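Local coordinates for uncharacterized protein POB3N (Chaetomium thermophilum var. thermophilum, PDB 4KHB) that forms the N-terminal PH-like part of Pob3, a subunit of the histone chaperone FACT, which probably reorganizes nucleosomes during transcription, DNA replication and repair, at residues Ala87-Lys91 with Asn92-Thr96; Asp76-Gln79 with Gln80-Glu84; His12-Leu15 with Asp16-Glu20. All coordinates share one frame; numbering follows the deposited sequence.

Contact 1: Ala87-Lys91 with Asn92-Thr96; sequences AKIFK and NWYST
Thr96 N donates to Phe90 O across six residues at 2.8 Å, approaching from above the carbonyl plane, 40° out of it. The same oxygen takes a weak bond from Tyr94 N, and Ser95 N adds another weak one to Lys91 O. With Ser95 at positive phi, this is a Schellman motif closing the helix. Before it, ordinary helical bonds run from Asn92 N to Lys88 O (2.9 Å) and from Trp93 N to Ile89 O (2.9 Å). Thr96 suits its place because its hydroxyl turns back and donates to Tyr94 O, OG1 to O 2.8 Å. A water bridges Ala87 O and Thr96 O.

Packing spreads outward from the rings. Tyr94 presents its edge to the face of Phe90 in a T-shaped stack, planes at 81° and centroids 5.1 Å apart, with Tyr94 CD2 3.4 Å from Phe90 CD2 near the ring's rim. Ile89 CG2, anti to its own nitrogen, reaches both Tyr94 CE2 (3.7 Å) and Trp93 CE3 (3.7 Å). With an alanine in place of Tyr94, the Phe90 face would probably lose its edge-on partner and Ala27 O its hydroxyl donor. The Schellman bonds thus give the last carbonyls donors as the chain leaves the helix, and the buried Tyr94 has its hydroxyl satisfied by Ala27 O, while Phe90 packs on strand 61-66 and Ile89 on strands 22-27 and 8-11.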
loop_
_atom_site.group_PDB
_atom_site.type_symbol
_atom_site.label_atom_id
_atom_site.label_comp_id
_atom_site.label_asym_id
_atom_site.label_seq_id
_atom_site.Cartn_x
_atom_site.Cartn_y
_atom_site.Cartn_z
ATOM N N ALA H 87 -20.670 2.775 9.692
ATOM C CA ALA H 87 -21.579 2.606 8.566
ATOM C C ALA H 87 -22.815 3.483 8.726
ATOM O O ALA H 87 -23.314 4.047 7.752
ATOM C CB ALA H 87 -21.968 1.144 8.409
ATOM N N LYS H 88 -23.305 3.597 9.958
ATOM C CA LYS H 88 -24.451 4.457 10.242
ATOM C C LYS H 88 -24.112 5.932 10.052
ATOM O O LYS H 88 -24.910 6.695 9.506
ATOM C CB LYS H 88 -24.971 4.229 11.663
ATOM C CG LYS H 88 -26.459 4.517 11.800
ATOM C CD LYS H 88 -26.996 4.197 13.184
ATOM C CE LYS H 88 -28.500 4.429 13.247
ATOM N NZ LYS H 88 -29.099 3.954 14.524
ATOM N N ILE H 89 -22.930 6.325 10.520
ATOM C CA ILE H 89 -22.447 7.693 10.369
ATOM C C ILE H 89 -22.404 8.128 8.907
ATOM O O ILE H 89 -22.980 9.150 8.539
ATOM C CB ILE H 89 -21.034 7.851 10.975
ATOM C CG1 ILE H 89 -21.073 7.702 12.495
ATOM C CG2 ILE H 89 -20.423 9.190 10.583
ATOM C CD1 ILE H 89 -19.699 7.581 13.114
ATOM N N PHE H 90 -21.720 7.344 8.078
ATOM C CA PHE H 90 -21.562 7.672 6.664
ATOM C C PHE H 90 -22.879 7.647 5.888
ATOM O O PHE H 90 -23.077 8.442 4.971
ATOM C CB PHE H 90 -20.513 6.766 6.006
ATOM C CG PHE H 90 -19.098 7.227 6.221
ATOM C CD1 PHE H 90 -18.387 6.832 7.347
ATOM C CD2 PHE H 90 -18.486 8.075 5.306
ATOM C CE1 PHE H 90 -17.086 7.262 7.549
ATOM C CE2 PHE H 90 -17.185 8.514 5.504
ATOM C CZ PHE H 90 -16.485 8.104 6.627
ATOM N N LYS H 91 -23.773 6.731 6.250
ATOM C CA LYS H 91 -25.059 6.631 5.566
ATOM C C LYS H 91 -26.013 7.755 5.973
ATOM O O LYS H 91 -26.572 8.442 5.118
ATOM C CB LYS H 91 -25.711 5.265 5.811
ATOM C CG LYS H 91 -27.057 5.095 5.108
ATOM C CD LYS H 91 -27.649 3.709 5.323
ATOM C CE LYS H 91 -28.187 3.541 6.733
ATOM N NZ LYS H 91 -27.279 2.710 7.568
ATOM N N ASN H 92 -26.193 7.942 7.278
ATOM C CA ASN H 92 -27.147 8.926 7.786
ATOM C C ASN H 92 -26.703 10.381 7.613
ATOM O O ASN H 92 -27.528 11.260 7.372
ATOM C CB ASN H 92 -27.481 8.658 9.258
ATOM C CG ASN H 92 -28.214 7.347 9.468
ATOM O OD1 ASN H 92 -28.708 6.734 8.521
ATOM N ND2 ASN H 92 -28.306 6.921 10.720
ATOM N N TRP H 93 -25.401 10.630 7.746
ATOM C CA TRP H 93 -24.862 11.986 7.660
ATOM C C TRP H 93 -24.259 12.340 6.301
ATOM O O TRP H 93 -24.432 13.459 5.812
ATOM C CB TRP H 93 -23.818 12.213 8.761
ATOM C CG TRP H 93 -24.402 12.307 10.144
ATOM C CD1 TRP H 93 -25.720 12.455 10.466
ATOM C CD2 TRP H 93 -23.690 12.254 11.389
ATOM N NE1 TRP H 93 -25.871 12.504 11.832
ATOM C CE2 TRP H 93 -24.640 12.382 12.422
ATOM C CE3 TRP H 93 -22.341 12.111 11.731
ATOM C CZ2 TRP H 93 -24.285 12.370 13.774
ATOM C CZ3 TRP H 93 -21.992 12.096 13.074
ATOM C CH2 TRP H 93 -22.959 12.229 14.076
ATOM N N TYR H 94 -23.556 11.393 5.689
ATOM C CA TYR H 94 -22.738 11.707 4.522
ATOM C C TYR H 94 -23.303 11.164 3.206
ATOM O O TYR H 94 -22.674 11.315 2.154
ATOM C CB TYR H 94 -21.299 11.218 4.739
ATOM C CG TYR H 94 -20.671 11.713 6.034
ATOM C CD1 TYR H 94 -21.035 12.936 6.585
ATOM C CD2 TYR H 94 -19.720 10.953 6.705
ATOM C CE1 TYR H 94 -20.472 13.386 7.763
ATOM C CE2 TYR H 94 -19.148 11.398 7.887
ATOM C CZ TYR H 94 -19.531 12.616 8.408
ATOM O OH TYR H 94 -18.975 13.073 9.583
ATOM N N SER H 95 -24.477 10.536 3.272
ATOM C CA SER H 95 -25.121 9.960 2.088
ATOM C C SER H 95 -24.170 9.004 1.375
ATOM O O SER H 95 -24.110 8.976 0.142
ATOM C CB SER H 95 -25.606 11.053 1.126
ATOM O OG SER H 95 -26.548 11.909 1.749
ATOM N N THR H 96 -23.432 8.223 2.160
ATOM C CA THR H 96 -22.412 7.342 1.610
ATOM C C THR H 96 -22.470 5.945 2.220
ATOM O O THR H 96 -22.638 5.790 3.433
ATOM C CB THR H 96 -21.002 7.917 1.871
ATOM O OG1 THR H 96 -20.922 9.262 1.379
ATOM C CG2 THR H 96 -19.948 7.075 1.189
HETATM O O HOH W 1 -23.180 2.948 4.977
#

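Contact 2: Asp76-Gln79 with Gln80-Glu84; sequences DGFQ and QEDYE
From Gln79 to Asp82 the backbone folds into a type I turn, Asp82 N donating to Gln79 O at 2.9 Å. The Asp82 side chain answers in the other direction: its OD2 accepts from Gln79 N at 2.6 Å, a short bond met from above the carboxylate plane. Asp82 CG stands anti to its own carbonyl carbon (chi1 -68°), which swings the carboxylate back over the start of the turn. Aspartate fits because its short arm carries an acceptor just far enough to meet an N-H three residues back.

OD2 also lies in the plane of the Phe78 ring at its edge, 4.0 Å from CD1, with ring and carboxylate planes 81° apart; the ring's hydrogens there probably suit a negative oxygen. Phe78 itself turns inward onto Phe10, Ile13 and Val63. Just before it, Gly77 and Phe78 both face Tyr61 in a G1 beta bulge, where any side chain on Gly77 would strike the carbonyl oxygen of Asp76. The Asp82 carboxylate, bonded to the Gln79 N-H, resembles one half of a capping box, at the passage from a sheet strand into helix 83-92, the C-terminal helix characteristic of the PH-like fold.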
loop_
_atom_site.group_PDB
_atom_site.type_symbol
_atom_site.label_atom_id
_atom_site.label_comp_id
_atom_site.label_asym_id
_atom_site.label_seq_id
_atom_site.Cartn_x
_atom_site.Cartn_y
_atom_site.Cartn_z
ATOM N N ASP H 76 -6.695 4.862 10.074
ATOM C CA ASP H 76 -6.612 3.484 10.562
ATOM C C ASP H 76 -6.381 3.446 12.075
ATOM O O ASP H 76 -5.947 4.433 12.673
ATOM C CB ASP H 76 -5.566 2.651 9.797
ATOM C CG ASP H 76 -4.151 3.177 9.950
ATOM O OD1 ASP H 76 -3.962 4.249 10.563
ATOM O OD2 ASP H 76 -3.219 2.509 9.453
ATOM N N GLY H 77 -6.671 2.298 12.680
ATOM C CA GLY H 77 -6.560 2.132 14.118
ATOM C C GLY H 77 -7.914 1.824 14.724
ATOM O O GLY H 77 -8.046 1.673 15.941
ATOM N N PHE H 78 -8.927 1.713 13.870
ATOM C CA PHE H 78 -10.258 1.343 14.330
ATOM C C PHE H 78 -10.279 -0.125 14.737
ATOM O O PHE H 78 -9.463 -0.923 14.268
ATOM C CB PHE H 78 -11.300 1.586 13.238
ATOM C CG PHE H 78 -11.524 3.035 12.916
ATOM C CD1 PHE H 78 -12.385 3.806 13.687
ATOM C CD2 PHE H 78 -10.901 3.618 11.823
ATOM C CE1 PHE H 78 -12.603 5.141 13.388
ATOM C CE2 PHE H 78 -11.116 4.952 11.514
ATOM C CZ PHE H 78 -11.967 5.714 12.297
ATOM N N GLN H 79 -11.214 -0.480 15.608
ATOM C CA GLN H 79 -11.414 -1.877 15.959
ATOM C C GLN H 79 -12.464 -2.466 15.030
ATOM O O GLN H 79 -13.265 -1.731 14.450
ATOM C CB GLN H 79 -11.854 -2.011 17.420
ATOM C CG GLN H 79 -10.854 -1.434 18.412
ATOM C CD GLN H 79 -9.933 -2.491 18.983
ATOM O OE1 GLN H 79 -10.385 -3.487 19.549
ATOM N NE2 GLN H 79 -8.629 -2.284 18.835
ATOM N N GLN H 80 -12.442 -3.786 14.873
ATOM C CA GLN H 80 -13.389 -4.481 14.009
ATOM C C GLN H 80 -14.832 -4.216 14.442
ATOM O O GLN H 80 -15.744 -4.179 13.615
ATOM C CB GLN H 80 -13.098 -5.988 14.017
ATOM C CG GLN H 80 -13.951 -6.806 13.053
ATOM C CD GLN H 80 -13.451 -8.231 12.888
ATOM O OE1 GLN H 80 -13.498 -9.029 13.823
ATOM N NE2 GLN H 80 -12.969 -8.554 11.695
ATOM N N GLU H 81 -15.022 -4.023 15.745
ATOM C CA GLU H 81 -16.339 -3.765 16.318
ATOM C C GLU H 81 -16.893 -2.396 15.912
ATOM O O GLU H 81 -18.096 -2.139 16.036
ATOM C CB GLU H 81 -16.267 -3.886 17.849
ATOM C CG GLU H 81 -16.555 -2.600 18.618
ATOM C CD GLU H 81 -15.966 -2.606 20.015
ATOM O OE1 GLU H 81 -16.648 -2.145 20.955
ATOM O OE2 GLU H 81 -14.814 -3.064 20.172
ATOM N N ASP H 82 -16.025 -1.534 15.391
ATOM C CA ASP H 82 -16.400 -0.152 15.106
ATOM C C ASP H 82 -17.186 0.004 13.805
ATOM O O ASP H 82 -17.698 1.085 13.524
ATOM C CB ASP H 82 -15.155 0.746 15.048
ATOM C CG ASP H 82 -14.478 0.907 16.394
ATOM O OD1 ASP H 82 -15.181 0.929 17.425
ATOM O OD2 ASP H 82 -13.232 1.012 16.414
ATOM N N TYR H 83 -17.267 -1.060 13.009
ATOM C CA TYR H 83 -17.866 -0.966 11.674
ATOM C C TYR H 83 -19.305 -0.459 11.624
ATOM O O TYR H 83 -19.627 0.435 10.838
ATOM C CB TYR H 83 -17.768 -2.295 10.914
ATOM C CG TYR H 83 -18.469 -2.229 9.578
ATOM C CD1 TYR H 83 -17.857 -1.634 8.483
ATOM C CD2 TYR H 83 -19.750 -2.744 9.415
ATOM C CE1 TYR H 83 -18.499 -1.553 7.266
ATOM C CE2 TYR H 83 -20.399 -2.666 8.205
ATOM C CZ TYR H 83 -19.768 -2.073 7.134
ATOM O OH TYR H 83 -20.413 -1.998 5.923
ATOM N N GLU H 84 -20.163 -1.040 12.454
ATOM C CA GLU H 84 -21.596 -0.762 12.396
ATOM C C GLU H 84 -21.917 0.694 12.746
ATOM O O GLU H 84 -22.823 1.299 12.163
ATOM C CB GLU H 84 -22.376 -1.776 13.256
ATOM C CG GLU H 84 -22.110 -1.719 14.759
ATOM C CD GLU H 84 -23.291 -2.222 15.574
ATOM O OE1 GLU H 84 -24.293 -2.669 14.970
ATOM O OE2 GLU H 84 -23.227 -2.160 16.820
#

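Contact 3: His12-Leu15 with Asp16-Glu20; sequences HIYL and DLSKE
Tyr14 and Ser18 meet across a tight turn, the serine hydroxyl lying beside the tyrosine's CB at 3.4 Å while the ring extends along the backbone that follows. Tyr14 CD2 comes within 3.1 Å of Ser18 O at an oblique angle, and Lys19 O sits in the plane of the ring at its edge, 3.8 Å from CE2. The chain from Ser18 to Glu20 thus passes the CD2-CE2 side of the ring, meeting its edge or coming at a slant.

Ser18 OG stands between its own nitrogen and carbonyl carbon (chi1 66°), a rotamer that turns it back to the strand. There it accepts a weak bond from Leu15 N at 3.0 Å and donates to Glu20 O at 2.8 Å, so one small hydroxyl links the strand's Leu15 N to Glu20 O further along the loop. Ser18 N returns a weak bond to Leu15 O, closing a turn whose middle residues, Asp16 and Leu17, both adopt left-handed backbone angles. Leu15 and Asp16 lie side by side, pointing the same way, with Leu15 CD2 3.8 Å from Asp16 CG. A water accepts a hydrogen bond from Leu17 N at 2.7 Å.

Asp16 OD1 accepts from Gln74 N and forms a salt bridge with Lys170. Leu15 and Ser18 rest on Trp33 of strand 30-35, Leu15 also on Ile73 of strand 72-78, and Leu17 packs on Gly42 of the SPT16D chain.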
loop_
_atom_site.group_PDB
_atom_site.type_symbol
_atom_site.label_atom_id
_atom_site.label_comp_id
_atom_site.label_asym_id
_atom_site.label_seq_id
_atom_site.Cartn_x
_atom_site.Cartn_y
_atom_site.Cartn_z
ATOM N N HIS H 12 -7.590 6.687 19.534
ATOM C CA HIS H 12 -6.407 5.979 19.046
ATOM C C HIS H 12 -6.417 5.787 17.530
ATOM O O HIS H 12 -6.189 4.681 17.034
ATOM C CB HIS H 12 -6.230 4.634 19.760
ATOM C CG HIS H 12 -4.815 4.146 19.781
ATOM N ND1 HIS H 12 -3.790 4.861 20.361
ATOM C CD2 HIS H 12 -4.254 3.019 19.283
ATOM C CE1 HIS H 12 -2.656 4.194 20.221
ATOM N NE2 HIS H 12 -2.912 3.073 19.572
ATOM N N ILE H 13 -6.671 6.867 16.798
ATOM C CA ILE H 13 -6.750 6.800 15.344
ATOM C C ILE H 13 -5.587 7.556 14.698
ATOM O O ILE H 13 -5.248 8.663 15.122
ATOM C CB ILE H 13 -8.093 7.369 14.835
ATOM C CG1 ILE H 13 -9.269 6.657 15.512
ATOM C CG2 ILE H 13 -8.183 7.268 13.316
ATOM C CD1 ILE H 13 -9.291 5.151 15.295
ATOM N N TYR H 14 -4.977 6.955 13.678
ATOM C CA TYR H 14 -3.887 7.599 12.952
ATOM C C TYR H 14 -4.415 8.234 11.669
ATOM O O TYR H 14 -5.159 7.600 10.913
ATOM C CB TYR H 14 -2.781 6.590 12.621
ATOM C CG TYR H 14 -2.176 5.888 13.817
ATOM C CD1 TYR H 14 -2.737 4.723 14.325
ATOM C CD2 TYR H 14 -1.030 6.383 14.426
ATOM C CE1 TYR H 14 -2.179 4.076 15.411
ATOM C CE2 TYR H 14 -0.465 5.742 15.510
ATOM C CZ TYR H 14 -1.044 4.592 15.998
ATOM O OH TYR H 14 -0.484 3.953 17.080
ATOM N N LEU H 15 -4.037 9.485 11.428
ATOM C CA LEU H 15 -4.478 10.194 10.233
ATOM C C LEU H 15 -3.346 10.254 9.210
ATOM O O LEU H 15 -2.286 10.828 9.479
ATOM C CB LEU H 15 -4.981 11.599 10.605
ATOM C CG LEU H 15 -5.403 12.638 9.557
ATOM C CD1 LEU H 15 -4.237 13.531 9.154
ATOM C CD2 LEU H 15 -6.030 11.988 8.329
ATOM N N ASP H 16 -3.597 9.677 8.033
ATOM C CA ASP H 16 -2.639 9.666 6.923
ATOM C C ASP H 16 -1.232 9.209 7.314
ATOM O O ASP H 16 -0.247 9.908 7.065
ATOM C CB ASP H 16 -2.597 11.032 6.225
ATOM C CG ASP H 16 -3.820 11.277 5.355
ATOM O OD1 ASP H 16 -4.456 10.288 4.925
ATOM O OD2 ASP H 16 -4.148 12.456 5.105
ATOM N N LEU H 17 -1.159 8.037 7.943
ATOM C CA LEU H 17 0.105 7.434 8.370
ATOM C C LEU H 17 0.821 8.298 9.396
ATOM O O LEU H 17 2.052 8.350 9.427
ATOM C CB LEU H 17 1.029 7.123 7.181
ATOM C CG LEU H 17 0.413 6.383 5.992
ATOM C CD1 LEU H 17 1.490 5.841 5.062
ATOM C CD2 LEU H 17 -0.495 5.277 6.466
ATOM N N SER H 18 0.043 8.977 10.233
ATOM C CA SER H 18 0.617 9.760 11.314
ATOM C C SER H 18 1.383 8.837 12.247
ATOM O O SER H 18 0.977 7.700 12.493
ATOM C CB SER H 18 -0.472 10.512 12.082
ATOM O OG SER H 18 -1.339 9.619 12.756
ATOM N N LYS H 19 2.503 9.330 12.753
ATOM C CA LYS H 19 3.295 8.593 13.722
ATOM C C LYS H 19 2.611 8.564 15.083
ATOM O O LYS H 19 2.775 7.616 15.851
ATOM C CB LYS H 19 4.707 9.187 13.821
ATOM C CG LYS H 19 4.989 10.319 12.826
ATOM C CD LYS H 19 4.396 11.663 13.248
ATOM C CE LYS H 19 3.991 12.489 12.028
ATOM N NZ LYS H 19 5.097 12.670 11.046
ATOM N N GLU H 20 1.850 9.611 15.381
ATOM C CA GLU H 20 1.123 9.692 16.641
ATOM C C GLU H 20 -0.379 9.575 16.413
ATOM O O GLU H 20 -0.925 10.199 15.501
ATOM C CB GLU H 20 1.445 10.994 17.374
ATOM C CG GLU H 20 2.758 10.960 18.140
ATOM C CD GLU H 20 3.026 12.240 18.904
ATOM O OE1 GLU H 20 2.156 13.136 18.891
ATOM O OE2 GLU H 20 4.103 12.346 19.525
HETATM O O HOH W 2 -3.356 6.590 8.647
#

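All three contacts belong to the N-terminal PH-like domain of Pob3 and follow one another along the chain in the order 3, 2, 1. Contacts 3 and 2 have centres 14 Å apart and share a sheet: strands 13-15 and 72-78 are antiparallel neighbours in it, joined by a probable hydrogen bond from Tyr14 N to Asp76 O (2.9 Å), with Ile13 packed on Phe78. Contacts 2 and 1 mark the two ends of helix 83-92, their centres 15 Å apart. Contacts 1 and 3 lie 23 Å apart between centres and do not touch. Contacts 2 and 1 bracket the helix, while contact 3 lies at edge strand 13-15 and alone reaches SPT16D.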